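Local coordinates for protein rhamnonate dehydratase (Gibberella zeae PH-1, PDB 3FXG) that probably catalyses the magnesium-dependent dehydration of rhamnonate to a 2-keto-3-deoxy sugar acid, as a member of the enolase superfamily, at residues Gly34-Leu37 with Asp41-Thr44; Leu227-Thr232 with Ala260-Ala265; Val320-His325 with Tyr332-Ser337. One frame throughout, in Å; residues are numbered along the deposited sequence.

Interaction 1: Gly34-Leu37 with Asp41-Thr44; sequences GHWL and DIST
Ile42 meets the short helix that begins at Trp36 with its last methyl, and it finds backbone before it finds side chain. Ile42 CD1 lies 3.5 Å from Trp36 O and 3.9 Å from Leu37 O, while its approach to the indole, at CE3 of Trp36, is a looser and oblique 4.4 Å. The reach comes from an extended branch: CG1 stands opposite the carbonyl carbon and chi2 is straight (178°), so CD1 is carried well forward of the main chain. Both carbonyls have polar partners, Ser40 OG for Trp36 O and Arg56 NE for Leu37 O, so the methyl packs against oxygens that are already engaged.

Within 34-37 the side chains brace one another. Leu37 lays CG over one face of the Trp36 ring, 3.8 Å above its plane and offset toward the rim, a suitable place for a branched aliphatic group. Trp36 NE1 bonds Ala348 O, anchoring the indole to the chain just after strand 344-347. His35 is the N-cap: its chi1 of -157° swings the imidazole back along the helix start, where His35 ND1 accepts from Leu37 N at 3.2 Å, nearly straight (167°) and only slightly tilted from the ring plane. Gly34 precedes it with a positive phi, a conformation that a side chain would crowd.

The side chain of Trp36 is about 9 Å from the magnesium ion, consistent with a loop that folds over the barrel mouth, as in other enolase-superfamily members. With no hydrogen bond between the two segments, Ile42 contributes apolar packing, and the polar bonds to Ser40, Arg56 and Ala348 supply the directional hold.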
loop_
_atom_site.group_PDB
_atom_site.type_symbol
_atom_site.label_atom_id
_atom_site.label_comp_id
_atom_site.label_asym_id
_atom_site.label_seq_id
_atom_site.Cartn_x
_atom_site.Cartn_y
_atom_site.Cartn_z
ATOM N N GLY A 34 40.963 -28.246 -11.648
ATOM C CA GLY A 34 41.666 -28.076 -10.387
ATOM C C GLY A 34 41.443 -26.703 -9.783
ATOM O O GLY A 34 41.562 -26.518 -8.572
ATOM N N HIS A 35 41.118 -25.734 -10.634
ATOM C CA HIS A 35 40.873 -24.368 -10.188
ATOM C C HIS A 35 39.664 -24.379 -9.257
ATOM O O HIS A 35 38.634 -24.989 -9.571
ATOM C CB HIS A 35 40.600 -23.476 -11.399
ATOM C CG HIS A 35 40.859 -22.022 -11.158
ATOM N ND1 HIS A 35 40.211 -21.299 -10.180
ATOM C CD2 HIS A 35 41.680 -21.149 -11.789
ATOM C CE1 HIS A 35 40.619 -20.043 -10.220
ATOM N NE2 HIS A 35 41.510 -19.925 -11.189
ATOM N N TRP A 36 39.788 -23.715 -8.112
ATOM C CA TRP A 36 38.700 -23.673 -7.142
ATOM C C TRP A 36 37.408 -23.137 -7.754
ATOM O O TRP A 36 36.314 -23.455 -7.289
ATOM C CB TRP A 36 39.081 -22.804 -5.934
ATOM C CG TRP A 36 39.151 -21.335 -6.229
ATOM C CD1 TRP A 36 40.236 -20.637 -6.679
ATOM C CD2 TRP A 36 38.081 -20.387 -6.120
ATOM N NE1 TRP A 36 39.907 -19.313 -6.857
ATOM C CE2 TRP A 36 38.590 -19.133 -6.524
ATOM C CE3 TRP A 36 36.738 -20.478 -5.723
ATOM C CZ2 TRP A 36 37.804 -17.973 -6.543
ATOM C CZ3 TRP A 36 35.955 -19.322 -5.743
ATOM C CH2 TRP A 36 36.494 -18.087 -6.151
ATOM N N LEU A 37 37.539 -22.326 -8.798
ATOM C CA LEU A 37 36.377 -21.744 -9.455
ATOM C C LEU A 37 35.440 -22.783 -10.053
ATOM O O LEU A 37 34.251 -22.514 -10.242
ATOM C CB LEU A 37 36.818 -20.769 -10.551
ATOM C CG LEU A 37 37.177 -19.350 -10.102
ATOM C CD1 LEU A 37 37.728 -18.561 -11.280
ATOM C CD2 LEU A 37 35.937 -18.667 -9.537
ATOM N N ASP A 41 33.897 -27.165 -3.559
ATOM C CA ASP A 41 32.489 -27.275 -3.189
ATOM C C ASP A 41 31.834 -25.905 -3.272
ATOM O O ASP A 41 32.114 -25.025 -2.459
ATOM C CB ASP A 41 32.328 -27.819 -1.767
ATOM C CG ASP A 41 32.771 -29.264 -1.642
ATOM O OD1 ASP A 41 32.593 -30.027 -2.616
ATOM O OD2 ASP A 41 33.281 -29.636 -0.562
ATOM N N ILE A 42 30.967 -25.729 -4.262
ATOM C CA ILE A 42 30.267 -24.463 -4.441
ATOM C C ILE A 42 28.795 -24.723 -4.730
ATOM O O ILE A 42 28.461 -25.492 -5.629
ATOM C CB ILE A 42 30.854 -23.659 -5.615
ATOM C CG1 ILE A 42 32.334 -23.358 -5.357
ATOM C CG2 ILE A 42 30.076 -22.360 -5.796
ATOM C CD1 ILE A 42 33.011 -22.605 -6.496
ATOM N N SER A 43 27.920 -24.082 -3.963
ATOM C CA SER A 43 26.484 -24.240 -4.161
ATOM C C SER A 43 26.081 -23.463 -5.415
ATOM O O SER A 43 26.430 -22.289 -5.562
ATOM C CB SER A 43 25.726 -23.702 -2.943
ATOM O OG SER A 43 24.325 -23.887 -3.079
ATOM N N THR A 44 25.359 -24.122 -6.317
ATOM C CA THR A 44 24.915 -23.494 -7.560
ATOM C C THR A 44 23.468 -23.902 -7.860
ATOM O O THR A 44 22.900 -24.751 -7.170
ATOM C CB THR A 44 25.787 -23.933 -8.760
ATOM O OG1 THR A 44 25.385 -25.239 -9.190
ATOM C CG2 THR A 44 27.266 -23.969 -8.375
#

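Interaction 2: Leu227-Thr232 with Ala260-Ala265; sequences LNVSYT and ALIKRA
Asn228 O is gripped twice by Thr232: by its amide N at 2.9 Å, the first turn of helix 229-238, and by its hydroxyl OG1 at 2.8 Å. The hydroxyl donates from well above the carbonyl plane. Asn228 is itself the N-cap, and its OD1 accepts from Tyr231 N at 2.7 Å along an almost straight N-H direction (172°). A short amide side chain suits this place, because it can fold back to satisfy an amide in the first turn, which has no helical carbonyl to bond.

The bond from OG1 to Asn228 O also fixes the rotation of Thr232. With OG1 beside the backbone N and opposite the carbonyl carbon (chi1 -63°), Thr232 CG2 is turned to the second helix, where it meets Ile262 CD1 at 3.8 Å. One beta-branched residue thus serves both a polar and an apolar side. Ile262 is extended at chi2, which carries CD1 across the gap, and the two side chains cross at roughly a right angle.

These are neighbouring outer helices of the beta/alpha barrel, following strands 219-222 and 246-248, whose ends bear the magnesium ligands Asp222 and Glu248. Thr232 and Ile262 both also lean inward on Phe271 of strand 270-273.

Nearer the surface, Val229 points at the second helix and sets CG1 against Leu261 CB at 3.9 Å, with Leu261 CD1 alongside at 4.2 Å; here too the side chains cross about perpendicularly. Compact branched residues let the backbones come close, 6.3 Å between the CA atoms of Val229 and Ile262. Arg290 of a second subunit packs over both Val229 and Leu261, and Ser230 OG bonds Asp293 of that same subunit.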
loop_
_atom_site.group_PDB
_atom_site.type_symbol
_atom_site.label_atom_id
_atom_site.label_comp_id
_atom_site.label_asym_id
_atom_site.label_seq_id
_atom_site.Cartn_x
_atom_site.Cartn_y
_atom_site.Cartn_z
ATOM N N LEU A 227 20.233 -20.324 -3.527
ATOM C CA LEU A 227 19.330 -20.593 -2.414
ATOM C C LEU A 227 17.892 -20.180 -2.698
ATOM O O LEU A 227 17.496 -19.982 -3.849
ATOM C CB LEU A 227 19.830 -19.880 -1.147
ATOM C CG LEU A 227 21.335 -19.995 -0.873
ATOM C CD1 LEU A 227 21.669 -19.265 0.424
ATOM C CD2 LEU A 227 21.745 -21.467 -0.790
ATOM N N ASN A 228 17.104 -20.081 -1.635
ATOM C CA ASN A 228 15.715 -19.659 -1.744
ATOM C C ASN A 228 15.415 -18.847 -0.488
ATOM O O ASN A 228 16.230 -18.812 0.437
ATOM C CB ASN A 228 14.782 -20.870 -1.866
ATOM C CG ASN A 228 14.862 -21.794 -0.675
ATOM O OD1 ASN A 228 14.602 -21.392 0.460
ATOM N ND2 ASN A 228 15.214 -23.047 -0.929
ATOM N N VAL A 229 14.259 -18.195 -0.447
ATOM C CA VAL A 229 13.916 -17.353 0.693
ATOM C C VAL A 229 13.984 -18.015 2.062
ATOM O O VAL A 229 14.666 -17.509 2.960
ATOM C CB VAL A 229 12.521 -16.709 0.508
ATOM C CG1 VAL A 229 12.123 -15.942 1.764
ATOM C CG2 VAL A 229 12.551 -15.760 -0.685
ATOM N N SER A 230 13.283 -19.133 2.235
ATOM C CA SER A 230 13.280 -19.822 3.523
ATOM C C SER A 230 14.665 -20.284 3.960
ATOM O O SER A 230 15.056 -20.088 5.113
ATOM C CB SER A 230 12.343 -21.035 3.485
ATOM O OG SER A 230 10.994 -20.631 3.342
ATOM N N TYR A 231 15.401 -20.904 3.044
ATOM C CA TYR A 231 16.733 -21.398 3.377
ATOM C C TYR A 231 17.671 -20.253 3.746
ATOM O O TYR A 231 18.427 -20.345 4.716
ATOM C CB TYR A 231 17.323 -22.191 2.210
ATOM C CG TYR A 231 18.598 -22.914 2.576
ATOM C CD1 TYR A 231 18.563 -24.176 3.171
ATOM C CD2 TYR A 231 19.843 -22.323 2.357
ATOM C CE1 TYR A 231 19.739 -24.834 3.536
ATOM C CE2 TYR A 231 21.020 -22.965 2.721
ATOM C CZ TYR A 231 20.962 -24.221 3.308
ATOM O OH TYR A 231 22.128 -24.860 3.657
ATOM N N THR A 232 17.621 -19.174 2.971
ATOM C CA THR A 232 18.463 -18.014 3.237
ATOM C C THR A 232 18.178 -17.478 4.633
ATOM O O THR A 232 19.097 -17.198 5.404
ATOM C CB THR A 232 18.209 -16.887 2.214
ATOM O OG1 THR A 232 18.569 -17.341 0.904
ATOM C CG2 THR A 232 19.038 -15.653 2.557
ATOM N N ALA A 260 12.478 -8.715 -0.327
ATOM C CA ALA A 260 11.578 -7.974 0.551
ATOM C C ALA A 260 11.265 -8.870 1.752
ATOM O O ALA A 260 11.162 -8.402 2.892
ATOM C CB ALA A 260 10.295 -7.623 -0.191
ATOM N N LEU A 261 11.120 -10.164 1.481
ATOM C CA LEU A 261 10.827 -11.148 2.515
ATOM C C LEU A 261 12.076 -11.398 3.355
ATOM O O LEU A 261 12.000 -11.553 4.576
ATOM C CB LEU A 261 10.363 -12.459 1.875
ATOM C CG LEU A 261 9.113 -12.395 0.990
ATOM C CD1 LEU A 261 8.964 -13.707 0.231
ATOM C CD2 LEU A 261 7.882 -12.127 1.846
ATOM N N ILE A 262 13.228 -11.443 2.698
ATOM C CA ILE A 262 14.478 -11.666 3.413
ATOM C C ILE A 262 14.757 -10.502 4.361
ATOM O O ILE A 262 15.180 -10.708 5.500
ATOM C CB ILE A 262 15.657 -11.851 2.425
ATOM C CG1 ILE A 262 15.524 -13.207 1.717
ATOM C CG2 ILE A 262 16.985 -11.791 3.167
ATOM C CD1 ILE A 262 16.564 -13.444 0.644
ATOM N N LYS A 263 14.504 -9.280 3.901
ATOM C CA LYS A 263 14.733 -8.103 4.733
ATOM C C LYS A 263 13.744 -8.018 5.896
ATOM O O LYS A 263 14.065 -7.470 6.950
ATOM C CB LYS A 263 14.659 -6.832 3.884
ATOM C CG LYS A 263 15.919 -6.545 3.070
ATOM C CD LYS A 263 17.087 -6.143 3.971
ATOM C CE LYS A 263 18.267 -5.636 3.152
ATOM N NZ LYS A 263 19.398 -5.190 4.017
ATOM N N ARG A 264 12.544 -8.556 5.710
ATOM C CA ARG A 264 11.550 -8.537 6.779
ATOM C C ARG A 264 12.071 -9.389 7.931
ATOM O O ARG A 264 11.848 -9.084 9.101
ATOM C CB ARG A 264 10.210 -9.100 6.287
ATOM C CG ARG A 264 9.188 -9.307 7.402
ATOM C CD ARG A 264 7.818 -9.743 6.876
ATOM N NE ARG A 264 7.824 -11.094 6.321
ATOM C CZ ARG A 264 6.754 -11.684 5.795
ATOM N NH1 ARG A 264 5.593 -11.041 5.756
ATOM N NH2 ARG A 264 6.843 -12.913 5.303
ATOM N N ALA A 265 12.778 -10.459 7.586
ATOM C CA ALA A 265 13.325 -11.364 8.587
ATOM C C ALA A 265 14.658 -10.879 9.152
ATOM O O ALA A 265 14.899 -10.972 10.356
ATOM C CB ALA A 265 13.499 -12.754 7.986
#

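Interaction 3: Val320-His325 with Tyr332-Ser337; sequences VPVVPH and YHFQIS
A buried side-chain amide reaches across to main chain: Gln335 NE2 donates to Val322 O at 2.9 Å, and the same nitrogen also bonds Phe343 O. The bond to Val322 is well formed, bent little at the hydrogen (163°), set in the carbonyl plane on a lone pair, with the oxygen close to the plane of the amide. A bend at chi2 (-45°) brings the amide round to this position. Two protons on one nitrogen make glutamine apt for tying two backbone carbonyls together in a buried setting.

The run 320-325 is an extended segment of the beta/alpha barrel, bonded through its backbone to Ile295 and Pro297, and helix 329-335 follows it. At its far end His325 ND1 bonds Asp298 OD2, a pairing consistent with the His-Asp dyads of the enolase superfamily.

Beside the amide, Phe334 supplies the apolar part. Its CG lies opposite the backbone N (chi1 175°), sending the ring to Val322, whose CG1 touches the ring edge near its plane, 4.0 Å from Phe334 CE2. Pro324 CG approaches the same ring obliquely, 4.4 Å from Phe334 CD2, while Leu305, Leu308 and Ala312 of helix 305-316 also pack on it.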
loop_
_atom_site.group_PDB
_atom_site.type_symbol
_atom_site.label_atom_id
_atom_site.label_comp_id
_atom_site.label_asym_id
_atom_site.label_seq_id
_atom_site.Cartn_x
_atom_site.Cartn_y
_atom_site.Cartn_z
ATOM N N VAL A 320 22.706 4.185 -3.233
ATOM C CA VAL A 320 22.941 2.747 -3.217
ATOM C C VAL A 320 24.281 2.527 -3.911
ATOM O O VAL A 320 24.455 2.896 -5.072
ATOM C CB VAL A 320 21.846 1.972 -3.982
ATOM C CG1 VAL A 320 22.261 0.511 -4.150
ATOM C CG2 VAL A 320 20.524 2.049 -3.224
ATOM N N PRO A 321 25.255 1.939 -3.200
ATOM C CA PRO A 321 26.553 1.712 -3.835
ATOM C C PRO A 321 26.521 0.671 -4.945
ATOM O O PRO A 321 25.734 -0.278 -4.908
ATOM C CB PRO A 321 27.442 1.287 -2.667
ATOM C CG PRO A 321 26.483 0.610 -1.743
ATOM C CD PRO A 321 25.277 1.524 -1.785
ATOM N N VAL A 322 27.382 0.874 -5.938
ATOM C CA VAL A 322 27.510 -0.038 -7.062
ATOM C C VAL A 322 28.928 -0.596 -6.994
ATOM O O VAL A 322 29.896 0.158 -7.069
ATOM C CB VAL A 322 27.332 0.693 -8.418
ATOM C CG1 VAL A 322 27.513 -0.292 -9.560
ATOM C CG2 VAL A 322 25.952 1.337 -8.497
ATOM N N VAL A 323 29.041 -1.909 -6.821
ATOM C CA VAL A 323 30.337 -2.580 -6.758
ATOM C C VAL A 323 30.248 -3.703 -7.786
ATOM O O VAL A 323 29.801 -4.804 -7.478
ATOM C CB VAL A 323 30.596 -3.180 -5.359
ATOM C CG1 VAL A 323 31.958 -3.873 -5.327
ATOM C CG2 VAL A 323 30.539 -2.081 -4.302
ATOM N N PRO A 324 30.659 -3.426 -9.033
ATOM C CA PRO A 324 30.610 -4.424 -10.100
ATOM C C PRO A 324 31.319 -5.740 -9.812
ATOM O O PRO A 324 32.217 -5.816 -8.974
ATOM C CB PRO A 324 31.191 -3.678 -11.305
ATOM C CG PRO A 324 32.056 -2.633 -10.688
ATOM C CD PRO A 324 31.251 -2.168 -9.516
ATOM N N HIS A 325 30.884 -6.778 -10.515
ATOM C CA HIS A 325 31.439 -8.116 -10.369
ATOM C C HIS A 325 32.736 -8.263 -11.155
ATOM O O HIS A 325 32.726 -8.205 -12.385
ATOM C CB HIS A 325 30.400 -9.141 -10.844
ATOM C CG HIS A 325 30.948 -10.520 -11.043
ATOM N ND1 HIS A 325 31.638 -10.889 -12.179
ATOM C CD2 HIS A 325 30.910 -11.618 -10.252
ATOM C CE1 HIS A 325 32.001 -12.156 -12.078
ATOM N NE2 HIS A 325 31.572 -12.621 -10.918
ATOM N N TYR A 332 37.657 -1.231 -13.085
ATOM C CA TYR A 332 38.527 -0.302 -12.367
ATOM C C TYR A 332 38.288 1.137 -12.809
ATOM O O TYR A 332 38.148 2.033 -11.978
ATOM C CB TYR A 332 40.009 -0.650 -12.576
ATOM C CG TYR A 332 40.361 -2.088 -12.264
ATOM C CD1 TYR A 332 39.559 -2.856 -11.420
ATOM C CD2 TYR A 332 41.496 -2.686 -12.818
ATOM C CE1 TYR A 332 39.871 -4.178 -11.137
ATOM C CE2 TYR A 332 41.818 -4.011 -12.538
ATOM C CZ TYR A 332 40.999 -4.748 -11.698
ATOM O OH TYR A 332 41.292 -6.063 -11.425
ATOM N N HIS A 333 38.237 1.358 -14.118
ATOM C CA HIS A 333 38.030 2.703 -14.636
ATOM C C HIS A 333 36.681 3.267 -14.215
ATOM O O HIS A 333 36.530 4.474 -14.037
ATOM C CB HIS A 333 38.152 2.717 -16.161
ATOM C CG HIS A 333 39.568 2.727 -16.654
ATOM N ND1 HIS A 333 40.397 1.628 -16.570
ATOM C CD2 HIS A 333 40.296 3.702 -17.249
ATOM C CE1 HIS A 333 41.573 1.925 -17.096
ATOM N NE2 HIS A 333 41.538 3.177 -17.515
ATOM N N PHE A 334 35.705 2.384 -14.051
ATOM C CA PHE A 334 34.377 2.808 -13.638
ATOM C C PHE A 334 34.353 3.135 -12.146
ATOM O O PHE A 334 33.917 4.215 -11.748
ATOM C CB PHE A 334 33.358 1.709 -13.943
ATOM C CG PHE A 334 31.979 2.018 -13.450
ATOM C CD1 PHE A 334 31.202 2.984 -14.075
ATOM C CD2 PHE A 334 31.466 1.361 -12.336
ATOM C CE1 PHE A 334 29.933 3.296 -13.596
ATOM C CE2 PHE A 334 30.198 1.668 -11.849
ATOM C CZ PHE A 334 29.434 2.637 -12.482
ATOM N N GLN A 335 34.825 2.201 -11.323
ATOM C CA GLN A 335 34.837 2.387 -9.873
ATOM C C GLN A 335 35.584 3.616 -9.384
ATOM O O GLN A 335 35.195 4.237 -8.397
ATOM C CB GLN A 335 35.440 1.161 -9.174
ATOM C CG GLN A 335 34.547 -0.062 -9.146
ATOM C CD GLN A 335 33.117 0.273 -8.776
ATOM O OE1 GLN A 335 32.371 0.812 -9.591
ATOM N NE2 GLN A 335 32.727 -0.037 -7.541
ATOM N N ILE A 336 36.663 3.967 -10.069
ATOM C CA ILE A 336 37.473 5.107 -9.662
ATOM C C ILE A 336 36.843 6.454 -10.023
ATOM O O ILE A 336 37.269 7.491 -9.520
ATOM C CB ILE A 336 38.875 5.023 -10.322
ATOM C CG1 ILE A 336 39.894 5.831 -9.520
ATOM C CG2 ILE A 336 38.810 5.539 -11.752
ATOM C CD1 ILE A 336 40.233 5.210 -8.184
ATOM N N SER A 337 35.805 6.434 -10.856
ATOM C CA SER A 337 35.195 7.673 -11.334
ATOM C C SER A 337 33.816 8.115 -10.857
ATOM O O SER A 337 33.410 9.244 -11.142
ATOM C CB SER A 337 35.159 7.637 -12.860
ATOM O OG SER A 337 34.307 6.594 -13.302
#

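Overall arrangement
Interactions 2 and 3 belong to the barrel that carries the magnesium site of Asp222, Glu248 and Glu275, and interaction 1 lies in a loop against it. Interactions 1 and 3 lie on opposite sides of the chain's centre, the side chain of Trp36 about 9 Å and that of Val323 about 10 Å from the metal; their nearest atoms are about 8 Å apart. His325, at the end of interaction 3, touches the ligand Glu275. Interaction 2 sits farther out, the side chain of Thr232 being about 14 Å from the metal, and joins a subunit interface. It touches interaction 1 where Ser43 OG packs 4.2 Å from Leu227 CD2, next to the hydrogen bond of Ser43 with Ser226.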